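Local structure of FMN Adenylyltransferase (Candida glabrata, 3FWK) at residues 44-47 against 48-52; 38-41 against 42-45; 145-148 against 149-153; 166-169 against 170-174. The protein transfers the adenylyl group of ATP to FMN, yielding FAD and pyrophosphate, the last step of FAD biosynthesis. One frame throughout, in Å; residues are numbered along the deposited sequence. Where two conformers were deposited one is given.

Interaction 1. Residues 44-47 against 48-52; sequences SILI and NETFP
The ring of Phe51 carries the Leu46 carbonyl over one face: Leu46 O comes to 3.5 Å from Phe51 CG, and Leu46 C sits above the plane but offset toward the rim. Ile47 CA approaches the same ring obliquely. Tyr85 of helix 69-86 meets the ring edge-to-face and Tyr78 meets it at a steep angle, so the phenyl group joins the end of helix 31-50 to its neighbour. The carboxamide of Asn48 is the second flat group. Its ND2 donates to Ser44 OG at 2.9 Å, with the hydroxyl close to the amide plane, and in this conformer Ser44 OG reaches it because it stands anti to its own backbone nitrogen (chi1 -177°). The backbone bonding widens along the same residues. Ser44 O accepts from both Asn48 N at 2.9 Å and the more distant Glu49 N at 3.3 Å. Leu46 O is gripped twice as well, by Phe51 N at 2.9 Å, almost straight at 174°, and by Thr50 N from above the carbonyl plane. Thr50 OG1 donates to Ile45 O at 2.9 Å, also from above the plane, which gives this buried hydroxyl a backbone acceptor one turn back. Bonds from residue i+5 running beside those from i+4 mark a pi-type widening, here at the C-terminal end of helix 31-50 where the chain leaves for Pro52.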
ATOM      1  N   SER A  44      -5.925 -10.548  13.067  1.00 13.33           N
ATOM      2  CA  SER A  44      -5.464 -11.210  14.273  1.00 14.52           C
ATOM      3  C   SER A  44      -4.066 -10.746  14.685  1.00 13.30           C
ATOM      4  O   SER A  44      -3.801 -10.541  15.868  1.00 14.34           O
ATOM      5  CB  SER A  44      -5.487 -12.715  14.062  0.60 15.46           C
ATOM      6  OG  SER A  44      -5.118 -13.361  15.246  0.60 16.06           O
ATOM      7  N   ILE A  45      -3.167 -10.572  13.717  1.00 13.24           N
ATOM      8  CA  ILE A  45      -1.833 -10.094  14.034  1.00 13.13           C
ATOM      9  C   ILE A  45      -1.948  -8.733  14.734  1.00 13.16           C
ATOM     10  O   ILE A  45      -1.277  -8.499  15.745  1.00 13.44           O
ATOM     11  CB  ILE A  45      -0.975 -10.009  12.747  1.00 13.15           C
ATOM     12  CG1 ILE A  45      -0.649 -11.436  12.250  1.00 14.24           C
ATOM     13  CG2 ILE A  45       0.301  -9.215  12.994  1.00 14.52           C
ATOM     14  CD1 ILE A  45      -0.162 -11.474  10.805  1.00 13.93           C
ATOM     15  N   LEU A  46      -2.767  -7.815  14.204  1.00 12.24           N
ATOM     16  CA  LEU A  46      -2.840  -6.491  14.801  1.00 12.69           C
ATOM     17  C   LEU A  46      -3.593  -6.482  16.122  1.00 12.59           C
ATOM     18  O   LEU A  46      -3.105  -5.966  17.141  1.00 14.10           O
ATOM     19  CB  LEU A  46      -3.438  -5.507  13.803  1.00 13.24           C
ATOM     20  CG  LEU A  46      -2.513  -5.155  12.640  1.00 12.93           C
ATOM     21  CD1 LEU A  46      -3.240  -4.361  11.574  1.00 15.02           C
ATOM     22  CD2 LEU A  46      -1.249  -4.444  13.104  1.00 14.38           C
ATOM     23  N   ILE A  47      -4.812  -7.032  16.123  1.00 13.26           N
ATOM     24  CA  ILE A  47      -5.666  -6.925  17.298  1.00 14.12           C
ATOM     25  C   ILE A  47      -5.185  -7.827  18.436  1.00 14.30           C
ATOM     26  O   ILE A  47      -5.234  -7.437  19.605  1.00 16.22           O
ATOM     27  CB  ILE A  47      -7.121  -7.253  16.911  1.00 14.88           C
ATOM     28  CG1 ILE A  47      -7.637  -6.184  15.942  1.00 16.61           C
ATOM     29  CG2 ILE A  47      -8.019  -7.397  18.147  1.00 18.52           C
ATOM     30  CD1 ILE A  47      -8.974  -6.469  15.274  1.00 19.12           C
ATOM     31  N   ASN A  48      -4.729  -9.031  18.112  1.00 14.32           N
ATOM     32  CA  ASN A  48      -4.326  -9.991  19.137  1.00 16.82           C
ATOM     33  C   ASN A  48      -2.867  -9.933  19.484  1.00 16.45           C
ATOM     34  O   ASN A  48      -2.517 -10.129  20.634  1.00 20.08           O
ATOM     35  CB  ASN A  48      -4.708 -11.429  18.738  1.00 17.70           C
ATOM     36  CG  ASN A  48      -6.202 -11.594  18.517  1.00 18.04           C
ATOM     37  OD1 ASN A  48      -6.998 -10.996  19.225  1.00 23.81           O
ATOM     38  ND2 ASN A  48      -6.576 -12.403  17.541  1.00 21.09           N
ATOM     39  N   GLU A  49      -1.994  -9.713  18.491  1.00 15.80           N
ATOM     40  CA  GLU A  49      -0.560  -9.803  18.757  1.00 16.08           C
ATOM     41  C   GLU A  49       0.135  -8.459  18.906  1.00 16.63           C
ATOM     42  O   GLU A  49       1.235  -8.396  19.439  1.00 20.81           O
ATOM     43  CB  GLU A  49       0.148 -10.603  17.665  1.00 17.78           C
ATOM     44  CG  GLU A  49      -0.339 -12.023  17.456  1.00 21.29           C
ATOM     45  CD  GLU A  49       0.533 -12.745  16.434  1.00 25.33           C
ATOM     46  OE1 GLU A  49       1.781 -12.834  16.645  1.00 31.21           O
ATOM     47  OE2 GLU A  49      -0.006 -13.189  15.412  1.00 28.91           O
ATOM     48  N   THR A  50      -0.457  -7.385  18.401  1.00 14.08           N
ATOM     49  CA  THR A  50       0.286  -6.124  18.297  1.00 14.43           C
ATOM     50  C   THR A  50      -0.214  -5.114  19.316  1.00 14.79           C
ATOM     51  O   THR A  50       0.536  -4.737  20.218  1.00 15.30           O
ATOM     52  CB  THR A  50       0.221  -5.547  16.878  1.00 14.96           C
ATOM     53  OG1 THR A  50       0.764  -6.510  15.958  1.00 17.22           O
ATOM     54  CG2 THR A  50       0.994  -4.219  16.770  1.00 16.19           C
ATOM     55  N   PHE A  51      -1.474  -4.706  19.209  1.00 15.09           N
ATOM     56  CA  PHE A  51      -1.979  -3.618  20.055  1.00 16.01           C
ATOM     57  C   PHE A  51      -1.932  -3.925  21.561  1.00 17.74           C
ATOM     58  O   PHE A  51      -1.735  -2.999  22.332  1.00 19.15           O
ATOM     59  CB  PHE A  51      -3.382  -3.199  19.605  1.00 16.17           C
ATOM     60  CG  PHE A  51      -3.445  -2.630  18.193  1.00 15.54           C
ATOM     61  CD1 PHE A  51      -2.330  -2.038  17.571  1.00 17.85           C
ATOM     62  CD2 PHE A  51      -4.647  -2.655  17.510  1.00 16.20           C
ATOM     63  CE1 PHE A  51      -2.427  -1.512  16.274  1.00 17.76           C
ATOM     64  CE2 PHE A  51      -4.740  -2.124  16.241  1.00 17.71           C
ATOM     65  CZ  PHE A  51      -3.647  -1.548  15.628  1.00 16.48           C
ATOM     66  N   PRO A  52      -2.100  -5.194  21.987  1.00 17.49           N
ATOM     67  CA  PRO A  52      -1.949  -5.433  23.434  1.00 18.23           C
ATOM     68  C   PRO A  52      -0.538  -5.197  23.966  1.00 19.21           C
ATOM     69  O   PRO A  52      -0.365  -5.021  25.178  1.00 20.80           O
ATOM     70  CB  PRO A  52      -2.328  -6.913  23.581  1.00 19.99           C
ATOM     71  CG  PRO A  52      -3.275  -7.166  22.408  1.00 19.28           C
ATOM     72  CD  PRO A  52      -2.605  -6.391  21.286  1.00 18.02           C
TER

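Interaction 2. Residues 38-41 against 42-45; sequences AINT and TKSI
Lys43 lies alongside Ile39, both side chains pointing the same way from successive turns. Its CB packs against the Ile39 carbonyl oxygen, and CG stays over that atom, with Lys43 CG to Ile39 O at 3.4 Å. Beyond CG the chain is extended, which carries CE to the gamma branch of the isoleucine (Lys43 CE to Ile39 CG2, 4.0 Å). At the tip, NZ donates to a water at 2.9 Å, and the same water makes a weak bond to Asn40 OD1; the ammonium also forms a salt bridge with Glu84 of helix 69-86. All this rests on regular alpha-helix in the middle of helix 31-50, where each of the four amides of 42-45 donates to the carbonyl four residues earlier. Lys43 N to Ile39 O is the shortest of these bonds, 2.8 Å and 168° at the hydrogen. Another flank of the helix brings Thr41 and Ile45 together. The isoleucine CG1 stands beside its own backbone nitrogen (chi1 -71°), directing CD1 back over the preceding turn, where Ile45 CD1 meets Thr41 O at 3.6 Å and Thr41 CG2 at 4.0 Å. The buried Thr42 hydroxyl finds its partners in Pro196 O and Trp200 NE1, which tie this turn to the loop before helix 202-212.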
ATOM      1  N   ALA A  38      -6.960 -13.745   4.166  1.00 11.37           N
ATOM      2  CA  ALA A  38      -5.765 -12.923   4.405  1.00 11.30           C
ATOM      3  C   ALA A  38      -6.106 -11.749   5.330  1.00 11.34           C
ATOM      4  O   ALA A  38      -5.297 -11.406   6.222  1.00 11.55           O
ATOM      5  CB  ALA A  38      -5.239 -12.413   3.080  1.00 11.61           C
ATOM      6  N   ILE A  39      -7.288 -11.162   5.153  1.00 11.13           N
ATOM      7  CA  ILE A  39      -7.741 -10.089   6.069  1.00 11.67           C
ATOM      8  C   ILE A  39      -7.855 -10.578   7.488  1.00 11.84           C
ATOM      9  O   ILE A  39      -7.410  -9.929   8.441  1.00 12.40           O
ATOM     10  CB  ILE A  39      -9.074  -9.476   5.581  1.00 11.53           C
ATOM     11  CG1 ILE A  39      -8.880  -8.737   4.262  1.00 12.18           C
ATOM     12  CG2 ILE A  39      -9.709  -8.612   6.665  1.00 13.68           C
ATOM     13  CD1 ILE A  39     -10.196  -8.418   3.515  1.00 14.43           C
ATOM     14  N   ASN A  40      -8.465 -11.752   7.664  1.00 12.29           N
ATOM     15  CA  ASN A  40      -8.603 -12.295   9.005  1.00 13.73           C
ATOM     16  C   ASN A  40      -7.258 -12.548   9.686  1.00 12.44           C
ATOM     17  O   ASN A  40      -7.105 -12.273  10.868  1.00 13.20           O
ATOM     18  CB  ASN A  40      -9.468 -13.553   8.971  1.00 16.86           C
ATOM     19  CG  ASN A  40     -10.925 -13.230   8.703  1.00 20.83           C
ATOM     20  OD1 ASN A  40     -11.399 -12.162   9.061  1.00 24.42           O
ATOM     21  ND2 ASN A  40     -11.622 -14.155   8.063  1.00 27.82           N
ATOM     22  N   THR A  41      -6.284 -13.051   8.927  1.00 12.47           N
ATOM     23  CA  THR A  41      -4.958 -13.226   9.509  1.00 12.39           C
ATOM     24  C   THR A  41      -4.330 -11.885   9.890  1.00 12.45           C
ATOM     25  O   THR A  41      -3.770 -11.750  10.998  1.00 12.89           O
ATOM     26  CB  THR A  41      -4.038 -13.971   8.546  1.00 15.09           C
ATOM     27  OG1 THR A  41      -4.582 -15.275   8.371  1.00 19.11           O
ATOM     28  CG2 THR A  41      -2.610 -14.118   9.082  1.00 14.95           C
ATOM     29  N   THR A  42      -4.434 -10.884   9.004  1.00 11.36           N
ATOM     30  CA  THR A  42      -3.887  -9.553   9.332  1.00 10.90           C
ATOM     31  C   THR A  42      -4.545  -8.970  10.588  1.00 11.20           C
ATOM     32  O   THR A  42      -3.881  -8.399  11.447  1.00 11.94           O
ATOM     33  CB  THR A  42      -4.043  -8.638   8.117  1.00 11.39           C
ATOM     34  OG1 THR A  42      -3.240  -9.134   7.049  1.00 11.34           O
ATOM     35  CG2 THR A  42      -3.682  -7.183   8.461  1.00 12.71           C
ATOM     36  N   LYS A  43      -5.875  -9.076  10.657  1.00 11.56           N
ATOM     37  CA  LYS A  43      -6.603  -8.565  11.826  1.00 13.39           C
ATOM     38  C   LYS A  43      -6.141  -9.229  13.102  1.00 13.21           C
ATOM     39  O   LYS A  43      -5.962  -8.570  14.115  1.00 14.29           O
ATOM     40  CB  LYS A  43      -8.111  -8.812  11.680  1.00 14.74           C
ATOM     41  CG  LYS A  43      -8.845  -7.912  10.730  1.00 16.61           C
ATOM     42  CD  LYS A  43     -10.375  -8.211  10.911  1.00 23.16           C
ATOM     43  CE  LYS A  43     -11.282  -7.303  10.156  1.00 25.23           C
ATOM     44  NZ  LYS A  43     -12.627  -7.300  10.859  1.00 27.64           N
ATOM     45  N   SER A  44      -5.925 -10.548  13.067  1.00 13.33           N
ATOM     46  CA  SER A  44      -5.464 -11.210  14.273  1.00 14.52           C
ATOM     47  C   SER A  44      -4.066 -10.746  14.685  1.00 13.30           C
ATOM     48  O   SER A  44      -3.801 -10.541  15.868  1.00 14.34           O
ATOM     49  CB  SER A  44      -5.487 -12.715  14.062  0.60 15.46           C
ATOM     50  OG  SER A  44      -5.118 -13.361  15.246  0.60 16.06           O
ATOM     51  N   ILE A  45      -3.167 -10.572  13.717  1.00 13.24           N
ATOM     52  CA  ILE A  45      -1.833 -10.094  14.034  1.00 13.13           C
ATOM     53  C   ILE A  45      -1.948  -8.733  14.734  1.00 13.16           C
ATOM     54  O   ILE A  45      -1.277  -8.499  15.745  1.00 13.44           O
ATOM     55  CB  ILE A  45      -0.975 -10.009  12.747  1.00 13.15           C
ATOM     56  CG1 ILE A  45      -0.649 -11.436  12.250  1.00 14.24           C
ATOM     57  CG2 ILE A  45       0.301  -9.215  12.994  1.00 14.52           C
ATOM     58  CD1 ILE A  45      -0.162 -11.474  10.805  1.00 13.93           C
TER
HETATM   59  O   HOH W   1     -13.285 -10.117  11.140  1.00 34.30           O

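Interaction 3. Residues 145-148 against 149-153; sequences ETMA and EAFET
Glu149 and Thr146 exchange bonds in both directions, side chain to backbone each time, and so form a capping box at the start of helix 147-157. Thr146 OG1 accepts from Glu149 N at 3.1 Å, while Glu149 OE1 accepts from Thr146 N at 2.8 Å and 167°. The donor meets that carboxylate oxygen on its anti side, 29° out of the plane. For Thr146, chi1 of 63° places OG1 between its backbone nitrogen and carbonyl carbon, turned toward the first turn of the helix. Glu145 runs outside the box: its OE2 touches Ala150 CB at 3.5 Å, and its OE1 accepts a hydrogen bond from a water 2.7 Å away that also contacts Thr153 OG1. On another side of the helix Met147 lies alongside Phe151, with CG in the ring plane at the edge, 3.7 Å from Phe151 CD2. Met147 SD is likewise at the edge, 5.5 Å from the ring centroid, a Met-aromatic contact; Trp188 stacks on this ring. The bond from Thr146 N, at the helix N-terminus, may lower the proton affinity of Glu149 OE1, although the like charge of Glu145, 5.2 Å away between the two OE1 atoms, would probably oppose this.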
ATOM      1  N   GLU A 145      21.970   8.441   1.750  1.00 18.95           N
ATOM      2  CA  GLU A 145      22.013   7.610   2.951  1.00 19.16           C
ATOM      3  C   GLU A 145      21.216   6.331   2.713  1.00 18.80           C
ATOM      4  O   GLU A 145      20.333   6.284   1.853  1.00 19.54           O
ATOM      5  CB  GLU A 145      21.485   8.411   4.162  1.00 19.56           C
ATOM      6  CG  GLU A 145      19.987   8.676   4.092  1.00 19.73           C
ATOM      7  CD  GLU A 145      19.460   9.523   5.232  1.00 20.06           C
ATOM      8  OE1 GLU A 145      20.185   9.698   6.250  1.00 23.11           O
ATOM      9  OE2 GLU A 145      18.294   9.983   5.169  1.00 19.72           O
ATOM     10  N   THR A 146      21.521   5.293   3.488  1.00 18.69           N
ATOM     11  CA  THR A 146      20.789   4.031   3.396  1.00 18.90           C
ATOM     12  C   THR A 146      19.466   4.126   4.173  1.00 17.70           C
ATOM     13  O   THR A 146      19.252   5.051   4.984  1.00 17.35           O
ATOM     14  CB  THR A 146      21.596   2.893   4.016  1.00 19.74           C
ATOM     15  OG1 THR A 146      21.766   3.192   5.411  1.00 20.36           O
ATOM     16  CG2 THR A 146      22.976   2.780   3.348  1.00 23.31           C
ATOM     17  N   MET A 147      18.590   3.157   3.952  1.00 17.58           N
ATOM     18  CA  MET A 147      17.341   3.104   4.698  1.00 18.22           C
ATOM     19  C   MET A 147      17.608   3.009   6.192  1.00 17.27           C
ATOM     20  O   MET A 147      16.942   3.670   6.982  1.00 16.89           O
ATOM     21  CB  MET A 147      16.520   1.919   4.225  1.00 19.17           C
ATOM     22  CG  MET A 147      15.195   1.821   4.924  1.00 21.03           C
ATOM     23  SD  MET A 147      14.051   0.659   4.209  1.00 26.55           S
ATOM     24  CE  MET A 147      13.265   1.758   3.034  1.00 29.91           C
ATOM     25  N   ALA A 148      18.582   2.180   6.581  1.00 17.00           N
ATOM     26  CA  ALA A 148      18.919   2.038   7.998  1.00 18.01           C
ATOM     27  C   ALA A 148      19.311   3.388   8.573  1.00 17.62           C
ATOM     28  O   ALA A 148      18.875   3.778   9.653  1.00 18.12           O
ATOM     29  CB  ALA A 148      20.060   1.018   8.178  1.00 19.53           C
ATOM     30  N   GLU A 149      20.125   4.124   7.815  1.00 17.32           N
ATOM     31  CA  GLU A 149      20.585   5.446   8.268  1.00 18.23           C
ATOM     32  C   GLU A 149      19.418   6.434   8.389  1.00 17.32           C
ATOM     33  O   GLU A 149      19.320   7.212   9.340  1.00 18.35           O
ATOM     34  CB  GLU A 149      21.678   6.002   7.323  1.00 18.95           C
ATOM     35  CG  GLU A 149      23.028   5.261   7.477  1.00 21.75           C
ATOM     36  CD  GLU A 149      24.013   5.551   6.374  1.00 23.57           C
ATOM     37  OE1 GLU A 149      23.661   5.948   5.247  1.00 23.10           O
ATOM     38  OE2 GLU A 149      25.215   5.331   6.627  1.00 28.64           O
ATOM     39  N   ALA A 150      18.514   6.418   7.409  1.00 16.50           N
ATOM     40  CA  ALA A 150      17.351   7.306   7.465  1.00 16.21           C
ATOM     41  C   ALA A 150      16.487   6.983   8.685  1.00 16.17           C
ATOM     42  O   ALA A 150      15.946   7.887   9.341  1.00 16.55           O
ATOM     43  CB  ALA A 150      16.523   7.182   6.165  1.00 16.26           C
ATOM     44  N   PHE A 151      16.349   5.700   9.012  1.00 16.34           N
ATOM     45  CA  PHE A 151      15.554   5.298  10.172  1.00 16.58           C
ATOM     46  C   PHE A 151      16.280   5.641  11.470  1.00 16.18           C
ATOM     47  O   PHE A 151      15.630   5.924  12.469  1.00 18.29           O
ATOM     48  CB  PHE A 151      15.159   3.816  10.100  1.00 17.08           C
ATOM     49  CG  PHE A 151      13.854   3.584   9.424  1.00 15.54           C
ATOM     50  CD1 PHE A 151      12.664   3.928  10.039  1.00 17.18           C
ATOM     51  CD2 PHE A 151      13.814   2.996   8.182  1.00 18.59           C
ATOM     52  CE1 PHE A 151      11.417   3.664   9.406  1.00 18.73           C
ATOM     53  CE2 PHE A 151      12.592   2.759   7.528  1.00 19.88           C
ATOM     54  CZ  PHE A 151      11.406   3.093   8.136  1.00 18.55           C
ATOM     55  N   GLU A 152      17.608   5.639  11.469  1.00 17.52           N
ATOM     56  CA  GLU A 152      18.334   6.081  12.675  1.00 18.36           C
ATOM     57  C   GLU A 152      18.031   7.537  12.977  1.00 19.33           C
ATOM     58  O   GLU A 152      17.789   7.910  14.135  1.00 20.27           O
ATOM     59  CB  GLU A 152      19.833   5.858  12.499  1.00 21.09           C
ATOM     60  CG  GLU A 152      20.649   6.375  13.670  1.00 28.35           C
ATOM     61  CD  GLU A 152      20.213   5.775  14.999  1.00 34.09           C
ATOM     62  OE1 GLU A 152      20.000   4.532  15.058  1.00 34.28           O
ATOM     63  OE2 GLU A 152      20.078   6.562  15.978  1.00 39.12           O
ATOM     64  N   THR A 153      18.015   8.369  11.939  1.00 17.53           N
ATOM     65  CA  THR A 153      17.660   9.768  12.116  1.00 19.01           C
ATOM     66  C   THR A 153      16.226   9.939  12.594  1.00 17.94           C
ATOM     67  O   THR A 153      15.945  10.732  13.503  1.00 18.87           O
ATOM     68  CB  THR A 153      17.921  10.555  10.823  1.00 19.70           C
ATOM     69  OG1 THR A 153      19.318  10.471  10.540  1.00 21.04           O
ATOM     70  CG2 THR A 153      17.441  12.002  10.950  1.00 21.64           C
TER
HETATM   71  O   HOH W   2      19.854  11.566   8.116  1.00 26.08           O

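Interaction 4. Residues 166-169 against 170-174; sequences IGIR and HTDPF
A chi1 of -69° sets the Asp172 carboxylate beside its own backbone nitrogen, facing back to Arg169, and a bend at chi3 (-53°) folds the arginine chain so that its guanidinium lies over Thr171. The backbone between them is a type I beta turn from Arg169 to Asp172, in the loop that follows strand 163-165 of the Rossmann-like sheet. Asp172 N closes the turn on Arg169 O at 3.0 Å, approaching from above the carbonyl plane. In return, Asp172 OD2 accepts from Arg169 N at 2.8 Å, and this donor too comes from above the plane of its acceptor group. Two bonds of opposite direction thus hold the aspartate to the main chain of one residue. Ile168 slides past Asp172, its CG1 3.7 Å from Asp172 OD2, and continues to CD1, which reaches Pro173 O. The guanidinium and carboxylate planes are 70° apart, and Asp172 OD1 lies well out of the guanidinium plane, so any attraction between these charges would act without a direct bond. Each has salt-bridge partners near the C-terminus instead: Asp297 and Glu300 for Arg169, Arg301 for Asp172. Trp200 O adds a further acceptor for Arg169 NH1. Thr171 OG1 rests over a guanidinium face, 3.2 Å from Arg169 CZ, where no N-H points at it. One water bridges the pair, accepting from Arg169 NE at 3.0 Å and lying 2.7 Å from Asp172 OD1, to which it can donate.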
ATOM      1  N   ILE A 166       5.341  -2.209   8.727  1.00 11.86           N
ATOM      2  CA  ILE A 166       5.979  -2.273   7.409  1.00 12.75           C
ATOM      3  C   ILE A 166       5.120  -3.100   6.472  1.00 12.89           C
ATOM      4  O   ILE A 166       4.750  -4.224   6.797  1.00 12.86           O
ATOM      5  CB  ILE A 166       7.364  -2.883   7.507  1.00 13.92           C
ATOM      6  CG1 ILE A 166       8.224  -2.010   8.409  1.00 17.08           C
ATOM      7  CG2 ILE A 166       8.052  -2.970   6.152  1.00 15.35           C
ATOM      8  CD1 ILE A 166       9.571  -2.584   8.718  1.00 22.16           C
ATOM      9  N   GLY A 167       4.855  -2.583   5.276  0.50 13.46           N
ATOM     10  CA  GLY A 167       3.916  -3.258   4.349  0.50 13.94           C
ATOM     11  C   GLY A 167       4.512  -4.218   3.321  0.50 12.50           C
ATOM     12  O   GLY A 167       4.050  -4.315   2.200  0.50 16.58           O
ATOM     13  N   ILE A 168       5.495  -4.974   3.717  0.50 14.59           N
ATOM     14  CA  ILE A 168       6.136  -5.934   2.825  1.00 13.95           C
ATOM     15  C   ILE A 168       5.424  -7.286   2.760  1.00 11.76           C
ATOM     16  O   ILE A 168       4.762  -7.712   3.731  1.00 12.19           O
ATOM     17  CB  ILE A 168       7.566  -6.021   3.336  1.00 13.94           C
ATOM     18  CG1 ILE A 168       8.469  -6.795   2.385  1.00 16.21           C
ATOM     19  CG2 ILE A 168       7.600  -6.498   4.773  1.00 15.93           C
ATOM     20  CD1 ILE A 168       9.956  -6.548   2.642  1.00 16.31           C
ATOM     21  N   ARG A 169       5.566  -7.946   1.629  1.00 12.44           N
ATOM     22  CA  ARG A 169       5.007  -9.289   1.443  1.00 12.23           C
ATOM     23  C   ARG A 169       6.143 -10.284   1.276  1.00 11.58           C
ATOM     24  O   ARG A 169       7.246  -9.941   0.841  1.00 12.14           O
ATOM     25  CB  ARG A 169       4.088  -9.345   0.200  1.00 13.69           C
ATOM     26  CG  ARG A 169       2.978  -8.331   0.288  1.00 14.13           C
ATOM     27  CD  ARG A 169       1.879  -8.417  -0.821  1.00 17.12           C
ATOM     28  NE  ARG A 169       2.357  -8.401  -2.201  0.60 12.27           N
ATOM     29  CZ  ARG A 169       2.589  -9.506  -2.942  0.60 14.27           C
ATOM     30  NH1 ARG A 169       2.407 -10.721  -2.452  0.60 14.13           N
ATOM     31  NH2 ARG A 169       3.001  -9.381  -4.184  0.60 16.46           N
ATOM     32  N   HIS A 170       5.868 -11.556   1.558  1.00 11.78           N
ATOM     33  CA  HIS A 170       6.938 -12.562   1.393  1.00 12.27           C
ATOM     34  C   HIS A 170       7.504 -12.635  -0.014  1.00 12.66           C
ATOM     35  O   HIS A 170       8.675 -12.966  -0.169  1.00 13.55           O
ATOM     36  CB  HIS A 170       6.449 -13.957   1.774  1.00 13.16           C
ATOM     37  CG  HIS A 170       6.412 -14.233   3.241  1.00 13.51           C
ATOM     38  ND1 HIS A 170       7.500 -14.034   4.073  1.00 14.70           N
ATOM     39  CD2 HIS A 170       5.428 -14.743   4.016  1.00 14.70           C
ATOM     40  CE1 HIS A 170       7.163 -14.379   5.315  1.00 15.84           C
ATOM     41  NE2 HIS A 170       5.914 -14.825   5.304  1.00 16.13           N
ATOM     42  N   THR A 171       6.693 -12.333  -1.038  1.00 12.87           N
ATOM     43  CA  THR A 171       7.167 -12.415  -2.401  1.00 14.29           C
ATOM     44  C   THR A 171       8.027 -11.226  -2.824  1.00 14.05           C
ATOM     45  O   THR A 171       8.629 -11.265  -3.893  1.00 15.94           O
ATOM     46  CB  THR A 171       6.008 -12.552  -3.411  1.00 16.49           C
ATOM     47  OG1 THR A 171       5.184 -11.408  -3.260  1.00 17.77           O
ATOM     48  CG2 THR A 171       5.182 -13.823  -3.165  1.00 17.92           C
ATOM     49  N   ASP A 172       8.081 -10.183  -2.003  1.00 13.28           N
ATOM     50  CA  ASP A 172       8.917  -9.039  -2.323  1.00 13.62           C
ATOM     51  C   ASP A 172      10.396  -9.356  -2.109  1.00 13.69           C
ATOM     52  O   ASP A 172      10.731 -10.254  -1.341  1.00 14.43           O
ATOM     53  CB  ASP A 172       8.546  -7.863  -1.406  1.00 14.78           C
ATOM     54  CG  ASP A 172       7.165  -7.274  -1.701  1.00 16.92           C
ATOM     55  OD1 ASP A 172       6.744  -7.266  -2.857  1.00 19.84           O
ATOM     56  OD2 ASP A 172       6.544  -6.760  -0.755  1.00 19.77           O
ATOM     57  N   PRO A 173      11.289  -8.592  -2.751  1.00 15.27           N
ATOM     58  CA  PRO A 173      12.707  -8.735  -2.421  1.00 16.61           C
ATOM     59  C   PRO A 173      12.930  -8.583  -0.912  1.00 15.96           C
ATOM     60  O   PRO A 173      12.317  -7.727  -0.265  1.00 16.74           O
ATOM     61  CB  PRO A 173      13.364  -7.588  -3.211  1.00 20.23           C
ATOM     62  CG  PRO A 173      12.475  -7.408  -4.368  1.00 20.82           C
ATOM     63  CD  PRO A 173      11.065  -7.575  -3.786  1.00 17.88           C
ATOM     64  N   PHE A 174      13.822  -9.399  -0.361  1.00 18.17           N
ATOM     65  CA  PHE A 174      14.081  -9.411   1.068  1.00 19.37           C
ATOM     66  C   PHE A 174      12.880  -9.800   1.897  1.00 17.53           C
ATOM     67  O   PHE A 174      12.868  -9.507   3.099  1.00 18.28           O
ATOM     68  CB  PHE A 174      14.680  -8.077   1.555  1.00 22.37           C
ATOM     69  CG  PHE A 174      15.728  -7.530   0.624  1.00 26.63           C
ATOM     70  CD1 PHE A 174      16.909  -8.237   0.416  1.00 29.17           C
ATOM     71  CD2 PHE A 174      15.487  -6.379  -0.118  1.00 25.61           C
ATOM     72  CE1 PHE A 174      17.880  -7.762  -0.494  1.00 29.54           C
ATOM     73  CE2 PHE A 174      16.438  -5.903  -1.025  1.00 29.34           C
ATOM     74  CZ  PHE A 174      17.633  -6.598  -1.200  1.00 28.66           C
TER
HETATM   75  O   HOH W   3       4.252  -6.492  -3.420  0.60 15.96           O

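How the interactions relate
Interactions 1 and 2 are successive parts of helix 31-50, sharing Ser44 and Ile45, with centres 9 Å apart: regular i+4 bonding in 38-45 gives way to the widened end in 44-52. Both lean on helix 69-86, and Glu84 touches Ile47 in one and pairs with Lys43 in the other. Trp200 connects interaction 2 with interaction 4, bonding Thr42 through its ring nitrogen and Arg169 through its carbonyl, although the nearest atoms of the two contacts are about 9 Å apart. Interaction 3 touches none of the others; it comes nearest to interaction 4, about 6 Å between nearest atoms. The bound glucose, in a pocket with Lys53 and Trp54, lies about 7 Å from the Pro52 side chain of interaction 1, against about 13 Å from that of Ile45.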